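Local coordinates for protein prolyl endopeptidase (Myxococcus xanthus, PDB 2BKL) that probably hydrolyses oligopeptides on the carboxyl side of proline, and less readily of alanine, as a serine protease of the prolyl oligopeptidase family, at residues R81-R86 with K133-A138; H278-R283 with L371-D376; K438-D443 with G475-V480; G535-G540 with Y593-H598. All coordinates share one frame; numbering follows the deposited sequence.

Contact 1: residues R81-R86 with K133-A138; sequences RFFYVR and KKVAFA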
loop_
_atom_site.group_PDB
_atom_site.type_symbol
_atom_site.label_atom_id
_atom_site.label_comp_id
_atom_site.label_asym_id
_atom_site.label_seq_id
_atom_site.Cartn_x
_atom_site.Cartn_y
_atom_site.Cartn_z
ATOM N N ARG A 81 16.788 -18.545 -17.021
ATOM C CA ARG A 81 16.796 -18.685 -15.570
ATOM C C ARG A 81 15.514 -18.145 -14.978
ATOM O O ARG A 81 14.827 -17.308 -15.570
ATOM C CB ARG A 81 17.967 -17.921 -14.989
ATOM C CG ARG A 81 19.298 -18.519 -15.357
ATOM C CD ARG A 81 20.472 -17.796 -14.803
ATOM N NE ARG A 81 21.671 -18.576 -15.034
ATOM C CZ ARG A 81 22.882 -18.197 -14.672
ATOM N NH1 ARG A 81 23.108 -17.039 -14.066
ATOM N NH2 ARG A 81 23.900 -19.001 -14.921
ATOM N N PHE A 82 15.143 -18.659 -13.822
ATOM C CA PHE A 82 13.965 -18.270 -13.110
ATOM C C PHE A 82 14.368 -17.750 -11.756
ATOM O O PHE A 82 15.225 -18.344 -11.097
ATOM C CB PHE A 82 13.036 -19.477 -12.905
ATOM C CG PHE A 82 12.371 -19.956 -14.148
ATOM C CD1 PHE A 82 13.086 -20.656 -15.100
ATOM C CD2 PHE A 82 11.012 -19.769 -14.335
ATOM C CE1 PHE A 82 12.464 -21.133 -16.258
ATOM C CE2 PHE A 82 10.389 -20.252 -15.478
ATOM C CZ PHE A 82 11.127 -20.918 -16.439
ATOM N N PHE A 83 13.733 -16.671 -11.329
ATOM C CA PHE A 83 14.027 -16.002 -10.071
ATOM C C PHE A 83 12.727 -15.764 -9.340
ATOM O O PHE A 83 11.759 -15.276 -9.926
ATOM C CB PHE A 83 14.699 -14.646 -10.310
ATOM C CG PHE A 83 16.022 -14.740 -11.009
ATOM C CD1 PHE A 83 16.101 -14.940 -12.375
ATOM C CD2 PHE A 83 17.201 -14.691 -10.297
ATOM C CE1 PHE A 83 17.336 -15.060 -13.005
ATOM C CE2 PHE A 83 18.428 -14.801 -10.946
ATOM C CZ PHE A 83 18.478 -14.979 -12.267
ATOM N N TYR A 84 12.663 -16.082 -8.058
ATOM C CA TYR A 84 11.399 -16.070 -7.339
ATOM C C TYR A 84 11.662 -16.138 -5.843
ATOM O O TYR A 84 12.703 -16.651 -5.403
ATOM C CB TYR A 84 10.488 -17.245 -7.809
ATOM C CG TYR A 84 11.233 -18.556 -7.769
ATOM C CD1 TYR A 84 11.985 -18.964 -8.851
ATOM C CD2 TYR A 84 11.264 -19.335 -6.616
ATOM C CE1 TYR A 84 12.719 -20.110 -8.818
ATOM C CE2 TYR A 84 11.999 -20.496 -6.581
ATOM C CZ TYR A 84 12.734 -20.871 -7.679
ATOM O OH TYR A 84 13.483 -22.019 -7.691
ATOM N N VAL A 85 10.745 -15.579 -5.080
ATOM C CA VAL A 85 10.829 -15.583 -3.637
ATOM C C VAL A 85 10.010 -16.733 -3.043
ATOM O O VAL A 85 8.907 -17.029 -3.514
ATOM C CB VAL A 85 10.366 -14.230 -3.115
ATOM C CG1 VAL A 85 10.206 -14.233 -1.626
ATOM C CG2 VAL A 85 11.377 -13.150 -3.524
ATOM N N ARG A 86 10.535 -17.371 -1.995
ATOM C CA ARG A 86 9.797 -18.360 -1.229
ATOM C C ARG A 86 9.691 -17.938 0.216
ATOM O O ARG A 86 10.581 -17.290 0.748
ATOM C CB ARG A 86 10.504 -19.712 -1.214
ATOM C CG ARG A 86 10.556 -20.470 -2.544
ATOM C CD ARG A 86 11.081 -21.888 -2.375
ATOM N NE ARG A 86 11.177 -22.675 -3.600
ATOM C CZ ARG A 86 10.183 -23.361 -4.144
ATOM N NH1 ARG A 86 8.973 -23.332 -3.612
ATOM N NH2 ARG A 86 10.396 -24.050 -5.261
ATOM N N LYS A 133 22.399 -12.737 -15.105
ATOM C CA LYS A 133 23.693 -12.882 -14.407
ATOM C C LYS A 133 23.847 -11.983 -13.172
ATOM O O LYS A 133 24.760 -12.229 -12.368
ATOM C CB LYS A 133 24.864 -12.609 -15.331
ATOM C CG LYS A 133 24.867 -13.404 -16.632
ATOM C CD LYS A 133 25.092 -14.858 -16.464
ATOM C CE LYS A 133 25.302 -15.507 -17.870
ATOM N NZ LYS A 133 25.031 -16.948 -17.881
ATOM N N LYS A 134 23.023 -10.953 -13.033
ATOM C CA LYS A 134 23.137 -9.973 -11.953
ATOM C C LYS A 134 21.755 -9.661 -11.394
ATOM O O LYS A 134 20.746 -9.698 -12.116
ATOM C CB LYS A 134 23.737 -8.637 -12.456
ATOM C CG LYS A 134 25.057 -8.727 -13.185
ATOM C CD LYS A 134 26.213 -9.169 -12.311
ATOM C CE LYS A 134 27.532 -9.097 -13.084
ATOM N NZ LYS A 134 28.656 -9.545 -12.247
ATOM N N VAL A 135 21.686 -9.344 -10.104
ATOM C CA VAL A 135 20.451 -8.831 -9.508
ATOM C C VAL A 135 20.808 -7.568 -8.769
ATOM O O VAL A 135 21.708 -7.582 -7.903
ATOM C CB VAL A 135 19.755 -9.856 -8.573
ATOM C CG1 VAL A 135 18.491 -9.277 -7.934
ATOM C CG2 VAL A 135 19.412 -11.112 -9.357
ATOM N N ALA A 136 20.115 -6.487 -9.077
ATOM C CA ALA A 136 20.193 -5.244 -8.326
ATOM C C ALA A 136 19.062 -5.253 -7.308
ATOM O O ALA A 136 17.932 -5.593 -7.640
ATOM C CB ALA A 136 20.057 -4.070 -9.271
ATOM N N PHE A 137 19.348 -4.894 -6.069
ATOM C CA PHE A 137 18.389 -5.052 -4.993
ATOM C C PHE A 137 18.610 -4.029 -3.906
ATOM O O PHE A 137 19.713 -3.511 -3.746
ATOM C CB PHE A 137 18.423 -6.459 -4.412
ATOM C CG PHE A 137 19.681 -6.786 -3.689
ATOM C CD1 PHE A 137 20.770 -7.261 -4.388
ATOM C CD2 PHE A 137 19.785 -6.653 -2.318
ATOM C CE1 PHE A 137 21.946 -7.565 -3.759
ATOM C CE2 PHE A 137 20.955 -6.981 -1.684
ATOM C CZ PHE A 137 22.049 -7.427 -2.424
ATOM N N ALA A 138 17.565 -3.744 -3.142
ATOM C CA ALA A 138 17.630 -2.796 -2.031
ATOM C C ALA A 138 17.756 -3.528 -0.710
ATOM O O ALA A 138 17.072 -4.537 -0.457
ATOM C CB ALA A 138 16.412 -1.950 -2.008
#

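Contact 2: residues H278-R283 with L371-D376; sequences HAWKDR and LEDLDD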
loop_
_atom_site.group_PDB
_atom_site.type_symbol
_atom_site.label_atom_id
_atom_site.label_comp_id
_atom_site.label_asym_id
_atom_site.label_seq_id
_atom_site.Cartn_x
_atom_site.Cartn_y
_atom_site.Cartn_z
ATOM N N HIS A 278 3.560 2.029 -22.183
ATOM C CA HIS A 278 4.421 0.880 -22.465
ATOM C C HIS A 278 4.744 0.875 -23.942
ATOM O O HIS A 278 3.866 1.076 -24.754
ATOM C CB HIS A 278 3.712 -0.400 -22.030
ATOM C CG HIS A 278 3.517 -0.474 -20.546
ATOM N ND1 HIS A 278 4.576 -0.593 -19.668
ATOM C CD2 HIS A 278 2.402 -0.377 -19.787
ATOM C CE1 HIS A 278 4.115 -0.579 -18.426
ATOM N NE2 HIS A 278 2.799 -0.460 -18.473
ATOM N N ALA A 279 6.017 0.703 -24.272
ATOM C CA ALA A 279 6.469 0.643 -25.659
ATOM C C ALA A 279 6.838 -0.776 -26.068
ATOM O O ALA A 279 7.518 -1.478 -25.339
ATOM C CB ALA A 279 7.648 1.530 -25.855
ATOM N N TRP A 280 6.388 -1.170 -27.240
ATOM C CA TRP A 280 6.726 -2.478 -27.796
ATOM C C TRP A 280 6.726 -2.349 -29.305
ATOM O O TRP A 280 5.796 -1.842 -29.885
ATOM C CB TRP A 280 5.708 -3.541 -27.316
ATOM C CG TRP A 280 6.009 -4.917 -27.834
ATOM C CD1 TRP A 280 5.246 -5.652 -28.670
ATOM C CD2 TRP A 280 7.184 -5.703 -27.561
ATOM N NE1 TRP A 280 5.857 -6.861 -28.930
ATOM C CE2 TRP A 280 7.058 -6.905 -28.279
ATOM C CE3 TRP A 280 8.333 -5.516 -26.779
ATOM C CZ2 TRP A 280 8.034 -7.896 -28.250
ATOM C CZ3 TRP A 280 9.305 -6.516 -26.760
ATOM C CH2 TRP A 280 9.130 -7.688 -27.466
ATOM N N LYS A 281 7.791 -2.844 -29.944
ATOM C CA LYS A 281 7.942 -2.817 -31.415
ATOM C C LYS A 281 7.622 -1.434 -31.996
ATOM O O LYS A 281 6.916 -1.302 -32.993
ATOM C CB LYS A 281 7.152 -3.967 -32.074
ATOM C CG LYS A 281 7.735 -5.320 -31.687
ATOM C CD LYS A 281 7.200 -6.482 -32.489
ATOM C CE LYS A 281 7.932 -7.789 -32.160
ATOM N NZ LYS A 281 7.140 -8.954 -32.668
ATOM N N ASP A 282 8.230 -0.410 -31.399
ATOM C CA ASP A 282 8.142 0.988 -31.885
ATOM C C ASP A 282 6.729 1.559 -31.895
ATOM O O ASP A 282 6.402 2.482 -32.634
ATOM C CB ASP A 282 8.774 1.147 -33.269
ATOM C CG ASP A 282 10.213 0.728 -33.299
ATOM O OD1 ASP A 282 11.028 1.219 -32.495
ATOM O OD2 ASP A 282 10.626 -0.099 -34.141
ATOM N N ARG A 283 5.865 1.005 -31.047
ATOM C CA ARG A 283 4.559 1.629 -30.801
ATOM C C ARG A 283 4.422 1.859 -29.304
ATOM O O ARG A 283 4.931 1.099 -28.513
ATOM C CB ARG A 283 3.419 0.721 -31.256
ATOM C CG ARG A 283 3.577 0.141 -32.630
ATOM C CD ARG A 283 3.655 1.141 -33.720
ATOM N NE ARG A 283 2.372 1.787 -33.969
ATOM C CZ ARG A 283 2.160 2.662 -34.934
ATOM N NH1 ARG A 283 3.150 3.040 -35.726
ATOM N NH2 ARG A 283 0.957 3.190 -35.090
ATOM N N LEU A 371 6.325 -11.418 -19.936
ATOM C CA LEU A 371 7.126 -10.580 -20.801
ATOM C C LEU A 371 6.485 -10.503 -22.167
ATOM O O LEU A 371 5.744 -11.394 -22.580
ATOM C CB LEU A 371 8.580 -11.083 -20.939
ATOM C CG LEU A 371 9.485 -10.987 -19.718
ATOM C CD1 LEU A 371 10.818 -11.623 -20.004
ATOM C CD2 LEU A 371 9.702 -9.585 -19.271
ATOM N N GLU A 372 6.843 -9.463 -22.908
ATOM C CA GLU A 372 6.235 -9.204 -24.194
ATOM C C GLU A 372 6.516 -10.318 -25.222
ATOM O O GLU A 372 5.737 -10.517 -26.143
ATOM C CB GLU A 372 6.743 -7.872 -24.775
ATOM C CG GLU A 372 6.455 -6.682 -23.881
ATOM C CD GLU A 372 7.579 -6.338 -22.917
ATOM O OE1 GLU A 372 8.328 -7.265 -22.485
ATOM O OE2 GLU A 372 7.749 -5.150 -22.565
ATOM N N ASP A 373 7.640 -11.017 -25.029
ATOM C CA ASP A 373 8.155 -12.030 -25.954
ATOM C C ASP A 373 8.172 -13.420 -25.315
ATOM O O ASP A 373 8.930 -14.318 -25.766
ATOM C CB ASP A 373 9.573 -11.640 -26.417
ATOM C CG ASP A 373 10.543 -11.343 -25.268
ATOM O OD1 ASP A 373 10.166 -11.302 -24.093
ATOM O OD2 ASP A 373 11.767 -11.074 -25.446
ATOM N N LEU A 374 7.325 -13.618 -24.301
ATOM C CA LEU A 374 7.150 -14.931 -23.637
ATOM C C LEU A 374 5.681 -15.297 -23.752
ATOM O O LEU A 374 4.818 -14.493 -23.407
ATOM C CB LEU A 374 7.541 -14.849 -22.165
ATOM C CG LEU A 374 8.652 -15.705 -21.572
ATOM C CD1 LEU A 374 9.741 -16.102 -22.583
ATOM C CD2 LEU A 374 9.243 -14.994 -20.348
ATOM N N ASP A 375 5.369 -16.507 -24.197
ATOM C CA ASP A 375 4.000 -16.965 -24.257
ATOM C C ASP A 375 3.425 -17.364 -22.902
ATOM O O ASP A 375 2.218 -17.283 -22.709
ATOM C CB ASP A 375 3.883 -18.161 -25.200
ATOM C CG ASP A 375 2.458 -18.603 -25.380
ATOM O OD1 ASP A 375 1.659 -17.798 -25.916
ATOM O OD2 ASP A 375 2.048 -19.715 -24.990
ATOM N N ASP A 376 4.262 -17.834 -21.989
ATOM C CA ASP A 376 3.788 -18.164 -20.648
ATOM C C ASP A 376 3.621 -16.893 -19.813
ATOM O O ASP A 376 4.556 -16.106 -19.699
ATOM C CB ASP A 376 4.778 -19.058 -19.897
ATOM C CG ASP A 376 5.011 -20.381 -20.576
ATOM O OD1 ASP A 376 4.026 -21.027 -21.017
ATOM O OD2 ASP A 376 6.176 -20.830 -20.684
HETATM O O HOH W 1 8.937 -2.956 -23.791
#

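Contact 3: residues K438-D443 with G475-V480; sequences KDLKRD and GGVYAV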
loop_
_atom_site.group_PDB
_atom_site.type_symbol
_atom_site.label_atom_id
_atom_site.label_comp_id
_atom_site.label_asym_id
_atom_site.label_seq_id
_atom_site.Cartn_x
_atom_site.Cartn_y
_atom_site.Cartn_z
ATOM N N LYS A 438 -20.614 -19.633 7.838
ATOM C CA LYS A 438 -21.941 -19.932 7.294
ATOM C C LYS A 438 -23.018 -20.031 8.355
ATOM O O LYS A 438 -24.160 -19.664 8.090
ATOM C CB LYS A 438 -21.904 -21.218 6.452
ATOM C CG LYS A 438 -21.178 -21.046 5.163
ATOM C CD LYS A 438 -21.280 -22.274 4.239
ATOM C CE LYS A 438 -20.379 -22.147 3.022
ATOM N NZ LYS A 438 -20.241 -23.447 2.327
ATOM N N ASP A 439 -22.678 -20.550 9.533
ATOM C CA ASP A 439 -23.650 -20.688 10.626
ATOM C C ASP A 439 -23.847 -19.471 11.541
ATOM O O ASP A 439 -24.483 -19.570 12.585
ATOM C CB ASP A 439 -23.338 -21.936 11.452
ATOM C CG ASP A 439 -22.008 -21.887 12.160
ATOM O OD1 ASP A 439 -21.339 -20.817 12.298
ATOM O OD2 ASP A 439 -21.545 -22.955 12.648
ATOM N N LEU A 440 -23.314 -18.320 11.153
ATOM C CA LEU A 440 -23.491 -17.108 11.928
ATOM C C LEU A 440 -24.956 -16.880 12.202
ATOM O O LEU A 440 -25.767 -16.923 11.282
ATOM C CB LEU A 440 -22.982 -15.909 11.126
ATOM C CG LEU A 440 -23.085 -14.538 11.796
ATOM C CD1 LEU A 440 -21.898 -14.380 12.734
ATOM C CD2 LEU A 440 -23.151 -13.418 10.728
ATOM N N LYS A 441 -25.283 -16.602 13.457
ATOM C CA LYS A 441 -26.609 -16.119 13.821
ATOM C C LYS A 441 -26.708 -14.622 13.550
ATOM O O LYS A 441 -25.851 -13.848 13.977
ATOM C CB LYS A 441 -26.895 -16.410 15.301
ATOM C CG LYS A 441 -26.497 -17.822 15.743
ATOM C CD LYS A 441 -27.286 -18.357 16.944
ATOM C CE LYS A 441 -27.475 -19.869 16.819
ATOM N NZ LYS A 441 -27.761 -20.542 18.134
ATOM N N ARG A 442 -27.746 -14.217 12.817
ATOM C CA ARG A 442 -28.006 -12.822 12.513
ATOM C C ARG A 442 -28.904 -12.251 13.585
ATOM O O ARG A 442 -30.092 -11.956 13.345
ATOM C CB ARG A 442 -28.639 -12.667 11.124
ATOM C CG ARG A 442 -27.682 -13.007 10.008
ATOM C CD ARG A 442 -26.708 -11.904 9.717
ATOM N NE ARG A 442 -27.307 -10.807 8.999
ATOM C CZ ARG A 442 -27.452 -10.764 7.675
ATOM N NH1 ARG A 442 -27.053 -11.759 6.890
ATOM N NH2 ARG A 442 -27.989 -9.703 7.114
ATOM N N ASP A 443 -28.311 -12.084 14.763
ATOM C CA ASP A 443 -29.005 -11.704 15.988
ATOM C C ASP A 443 -28.588 -10.342 16.505
ATOM O O ASP A 443 -28.935 -9.967 17.612
ATOM C CB ASP A 443 -28.764 -12.779 17.062
ATOM C CG ASP A 443 -27.305 -12.879 17.514
ATOM O OD1 ASP A 443 -26.409 -12.204 16.964
ATOM O OD2 ASP A 443 -26.945 -13.654 18.450
ATOM N N GLY A 475 -17.068 -16.567 15.954
ATOM C CA GLY A 475 -18.390 -16.084 15.571
ATOM C C GLY A 475 -18.349 -14.635 15.116
ATOM O O GLY A 475 -19.374 -13.973 15.117
ATOM N N GLY A 476 -17.169 -14.135 14.776
ATOM C CA GLY A 476 -17.045 -12.764 14.351
ATOM C C GLY A 476 -17.366 -12.542 12.889
ATOM O O GLY A 476 -17.414 -13.464 12.093
ATOM N N VAL A 477 -17.605 -11.274 12.567
ATOM C CA VAL A 477 -17.837 -10.805 11.199
ATOM C C VAL A 477 -16.699 -9.881 10.842
ATOM O O VAL A 477 -16.273 -9.062 11.663
ATOM C CB VAL A 477 -19.166 -10.061 11.120
ATOM C CG1 VAL A 477 -19.394 -9.366 9.749
ATOM C CG2 VAL A 477 -20.337 -11.013 11.483
ATOM N N TYR A 478 -16.202 -10.039 9.633
ATOM C CA TYR A 478 -15.175 -9.148 9.072
ATOM C C TYR A 478 -15.767 -8.462 7.874
ATOM O O TYR A 478 -16.274 -9.126 6.959
ATOM C CB TYR A 478 -13.943 -9.942 8.652
ATOM C CG TYR A 478 -12.827 -9.127 8.031
ATOM C CD1 TYR A 478 -12.171 -8.155 8.757
ATOM C CD2 TYR A 478 -12.409 -9.378 6.736
ATOM C CE1 TYR A 478 -11.121 -7.417 8.189
ATOM C CE2 TYR A 478 -11.370 -8.665 6.167
ATOM C CZ TYR A 478 -10.744 -7.687 6.900
ATOM O OH TYR A 478 -9.680 -6.950 6.349
ATOM N N ALA A 479 -15.721 -7.131 7.841
ATOM C CA ALA A 479 -16.315 -6.363 6.754
ATOM C C ALA A 479 -15.296 -5.400 6.204
ATOM O O ALA A 479 -14.512 -4.824 6.966
ATOM C CB ALA A 479 -17.543 -5.599 7.261
ATOM N N VAL A 480 -15.295 -5.222 4.888
ATOM C CA VAL A 480 -14.356 -4.347 4.188
ATOM C C VAL A 480 -15.177 -3.450 3.240
ATOM O O VAL A 480 -15.811 -3.947 2.313
ATOM C CB VAL A 480 -13.296 -5.165 3.387
ATOM C CG1 VAL A 480 -12.297 -4.219 2.737
ATOM C CG2 VAL A 480 -12.589 -6.172 4.306
#

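Contact 4: residues G535-G540 with Y593-H598; sequences GGLLVG and YSPYHH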
loop_
_atom_site.group_PDB
_atom_site.type_symbol
_atom_site.label_atom_id
_atom_site.label_comp_id
_atom_site.label_asym_id
_atom_site.label_seq_id
_atom_site.Cartn_x
_atom_site.Cartn_y
_atom_site.Cartn_z
ATOM N N GLY A 535 -5.845 5.117 6.349
ATOM C CA GLY A 535 -6.896 4.398 7.073
ATOM C C GLY A 535 -6.883 4.717 8.566
ATOM O O GLY A 535 -7.870 4.549 9.272
ATOM N N GLY A 536 -5.714 5.105 9.074
ATOM C CA GLY A 536 -5.607 5.556 10.444
ATOM C C GLY A 536 -6.327 6.877 10.611
ATOM O O GLY A 536 -7.022 7.092 11.568
ATOM N N LEU A 537 -6.144 7.787 9.635
ATOM C CA LEU A 537 -6.908 9.020 9.557
ATOM C C LEU A 537 -8.407 8.689 9.549
ATOM O O LEU A 537 -9.188 9.289 10.283
ATOM C CB LEU A 537 -6.506 9.789 8.293
ATOM C CG LEU A 537 -7.402 10.946 7.896
ATOM C CD1 LEU A 537 -7.454 11.998 8.991
ATOM C CD2 LEU A 537 -6.920 11.541 6.619
ATOM N N LEU A 538 -8.785 7.727 8.696
ATOM C CA LEU A 538 -10.181 7.295 8.604
ATOM C C LEU A 538 -10.784 6.962 9.944
ATOM O O LEU A 538 -11.839 7.485 10.315
ATOM C CB LEU A 538 -10.303 6.088 7.691
ATOM C CG LEU A 538 -11.664 5.392 7.692
ATOM C CD1 LEU A 538 -12.729 6.305 7.108
ATOM C CD2 LEU A 538 -11.538 4.116 6.890
ATOM N N VAL A 539 -10.133 6.093 10.703
ATOM C CA VAL A 539 -10.725 5.655 11.977
ATOM C C VAL A 539 -10.640 6.731 13.058
ATOM O O VAL A 539 -11.504 6.792 13.934
ATOM C CB VAL A 539 -10.233 4.257 12.462
ATOM C CG1 VAL A 539 -10.560 3.228 11.430
ATOM C CG2 VAL A 539 -8.759 4.247 12.806
ATOM N N GLY A 540 -9.613 7.575 13.015
ATOM C CA GLY A 540 -9.568 8.727 13.890
ATOM C C GLY A 540 -10.679 9.720 13.654
ATOM O O GLY A 540 -11.278 10.251 14.617
ATOM N N TYR A 593 -11.975 18.335 9.740
ATOM C CA TYR A 593 -11.930 16.900 10.073
ATOM C C TYR A 593 -10.719 16.371 10.850
ATOM O O TYR A 593 -10.784 15.257 11.338
ATOM C CB TYR A 593 -12.179 16.020 8.840
ATOM C CG TYR A 593 -11.077 15.966 7.771
ATOM C CD1 TYR A 593 -9.921 15.217 7.975
ATOM C CD2 TYR A 593 -11.229 16.588 6.538
ATOM C CE1 TYR A 593 -8.957 15.103 6.991
ATOM C CE2 TYR A 593 -10.279 16.495 5.561
ATOM C CZ TYR A 593 -9.138 15.746 5.775
ATOM O OH TYR A 593 -8.196 15.620 4.774
ATOM N N SER A 594 -9.645 17.154 10.939
ATOM C CA SER A 594 -8.353 16.794 11.582
ATOM C C SER A 594 -8.625 16.127 12.932
ATOM O O SER A 594 -9.112 16.790 13.852
ATOM C CB SER A 594 -7.541 18.056 11.775
ATOM O OG SER A 594 -6.314 17.778 12.448
ATOM N N PRO A 595 -8.480 14.818 13.054
ATOM C CA PRO A 595 -8.943 14.145 14.275
ATOM C C PRO A 595 -8.350 14.702 15.568
ATOM O O PRO A 595 -9.035 14.782 16.583
ATOM C CB PRO A 595 -8.545 12.678 14.026
ATOM C CG PRO A 595 -8.675 12.571 12.549
ATOM C CD PRO A 595 -8.113 13.849 11.998
ATOM N N TYR A 596 -7.074 15.059 15.541
ATOM C CA TYR A 596 -6.386 15.580 16.717
ATOM C C TYR A 596 -7.057 16.828 17.263
ATOM O O TYR A 596 -6.990 17.071 18.460
ATOM C CB TYR A 596 -4.940 15.870 16.366
ATOM C CG TYR A 596 -4.156 16.593 17.431
ATOM C CD1 TYR A 596 -3.907 16.018 18.661
ATOM C CD2 TYR A 596 -3.660 17.854 17.195
ATOM C CE1 TYR A 596 -3.173 16.673 19.632
ATOM C CE2 TYR A 596 -2.928 18.536 18.177
ATOM C CZ TYR A 596 -2.684 17.922 19.371
ATOM O OH TYR A 596 -1.903 18.634 20.256
ATOM N N HIS A 597 -7.721 17.594 16.388
ATOM C CA HIS A 597 -8.399 18.835 16.768
ATOM C C HIS A 597 -9.876 18.660 17.070
ATOM O O HIS A 597 -10.589 19.652 17.280
ATOM C CB HIS A 597 -8.203 19.891 15.676
ATOM C CG HIS A 597 -6.776 20.211 15.448
ATOM N ND1 HIS A 597 -6.025 19.608 14.456
ATOM C CD2 HIS A 597 -5.944 21.063 16.095
ATOM C CE1 HIS A 597 -4.785 20.056 14.522
ATOM N NE2 HIS A 597 -4.709 20.955 15.499
ATOM N N HIS A 598 -10.334 17.412 17.132
ATOM C CA HIS A 598 -11.746 17.131 17.357
ATOM C C HIS A 598 -12.018 16.108 18.436
ATOM O O HIS A 598 -13.076 15.450 18.450
ATOM C CB HIS A 598 -12.407 16.759 16.034
ATOM C CG HIS A 598 -12.550 17.934 15.116
ATOM N ND1 HIS A 598 -13.612 18.818 15.182
ATOM C CD2 HIS A 598 -11.717 18.417 14.161
ATOM C CE1 HIS A 598 -13.435 19.772 14.283
ATOM N NE2 HIS A 598 -12.288 19.560 13.661
#

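Contact 1: residues R81-R86 with K133-A138
Arg81 and Lys133 meet at their charged ends, and, two residues further along each segment, Phe83 rests against Val135. The Arg81 side chain is extended from CG to NE (chi2 -180°), which carries its guanidinium out to the second segment. There Lys133 bends at chi2 (-68°) and comes back, although its CB bond points away; the two side chains cross at about a right angle. Lys133 NZ lies over one guanidinium face, offset toward the rim and 3.8 Å from Arg81 NH2, while Lys133 CD is 3.8 Å from Arg81 NH1. The like charges are tolerated probably because Asp155 forms a salt bridge with Arg81 NH2; Gly132 O takes NH1 and Gln100 takes NE, which fixes the rotation of the plane. Strands 81-87 and 134-141 belong to separate antiparallel sheets, neighbouring blades of the beta-propeller domain, and the contact is made by side chains across the blade interface, with no backbone hydrogen bond. Phe83 CE2 approaches Val135 CG2 obliquely at 4.1 Å, the two side chains lying antiparallel as they pass. Trp126 and Val128 of strand 121-128, together with Val154, also touch the Phe83 ring.

Contact 2: residues H278-R283 with L371-D376
Trp280 lays one face of its indole against Glu372, joining a hairpin turn to a loop in the beta-propeller domain. Trp280 opens the type I' turn that links strands 275-280 and 283-288 of one blade, and Glu372 lies in the type I turn from Leu371 to Leu374, in the loop leading to strand 376-383. Glu372 CB sits 3.3 Å from the centroid of the six-membered ring and only 5° off its normal, a CH-pi contact made almost straight over the face. From there the glutamate bends at chi2 (93°) and runs along the ring, CG lying 3.6 Å from Trp280 CE3, with the carboxylate turned just 18° from the indole plane. Asp373 adds a lesser touch, its CB 4.1 Å from Trp280 CH2. Lys281 CG lies over the opposite indole face. Arg236, which the indole also touches, forms salt bridges with Glu372 OE1 and Asp373 OD1. Replacing Trp280 with an alanine is likely to leave the Glu372 methylenes without their flat support and to open a gap between the two turns. The other carboxylate oxygen is bridged to the first segment: one water donates to Glu372 OE2 at 2.8 Å and to Ala279 O at 2.6 Å.

Contact 3: residues K438-D443 with G475-V480
Leu440 reaches across to Val477 and Gly475 with both of its methyl groups, and it has more surface buried here than any other residue of the pair of segments. Its CG stands anti to the backbone N (chi1 -180°), which sends the isobutyl end out from the loop. CD2 lies 3.8 Å from Val477 CG2, and CD1 is nearly as close to the same methyl, at 3.9 Å, so a single valine branch is met by both arms of the leucine fork. The two side chains cross at about a right angle. Val477 is buried, and its CG2 is the branch that lies anti to the carbonyl carbon and beside the backbone N; Ala446 touches both Leu440 and Val477, while Val434 and His436 of strand 429-437 also touch the valine. In the alpha/beta-hydrolase domain, strand 477-481 runs in the mixed sheet between strands 429-437 and 448-451, and the loop joining those two neighbours holds Leu440. Gly475 supplies backbone alone: its O approaches Leu440 CD1 at 3.5 Å, a van der Waals contact. This glycine ends helix 469-473 in a Schellman motif, and its positive phi (91°) is a conformation that favours glycine. Gly476 then leads from the helix end into the strand, where Val477 O accepts a hydrogen bond from Trp471 NE1 of that helix.

Contact 4: residues G535-G540 with Y593-H598
Leu537 and Gly540, one turn apart on helix 534-545, receive Pro595 and the ring of Tyr593. The helix follows Ser533, a residue of the ligand pocket, and Gly535 fits the last glycine of a GxSxG nucleophile elbow, consistent with the alpha/beta-hydrolase fold. At Leu537 a chi1 of 167° turns the branch away from the backbone N and brings the methyls to the second segment: CD1 lies 3.6 Å from Pro595 CD and 4.0 Å from Tyr593 CE1, arriving at the edge of the tyrosine ring, near its plane. CD2 joins at the same ring carbon, 4.1 Å from Tyr593 CE1. Tyr578 of the ligand pocket touches both Leu537 and Tyr593. At Gly540 the pyrrolidine rests directly on the helix backbone, with Pro595 CG 3.7 Å from Gly540 C; a CB would stand just 3.3 Å from Pro595 CB. No hydrogen bond crosses the contact; apolar side chains meet one another and the helix backbone, so the fit depends on shape, and the absence of a side chain at Gly540 probably lets the proline come this close.

How the contacts relate
The four contacts follow one another along the chain, each closing before the next opens. Contacts 1 and 2 belong to the beta-propeller domain, with centres about 21 Å apart and nearest atoms about 7 Å apart; each joins different blades. Contacts 3 and 4 lie in the hydrolase domain, their centres about 28 Å apart: strand 477-481 of contact 3 is part of the central mixed sheet, while helix 534-545 of contact 4 follows strand 527-532 of that sheet. Contact 4 is about 41 Å from contact 1 and about 45 Å from contact 2, centre to centre, on the opposite side of the chain's centre. Its Leu537 side chain is about 8 Å from the bound ligand, and the pocket of that ligand draws residues from both domains.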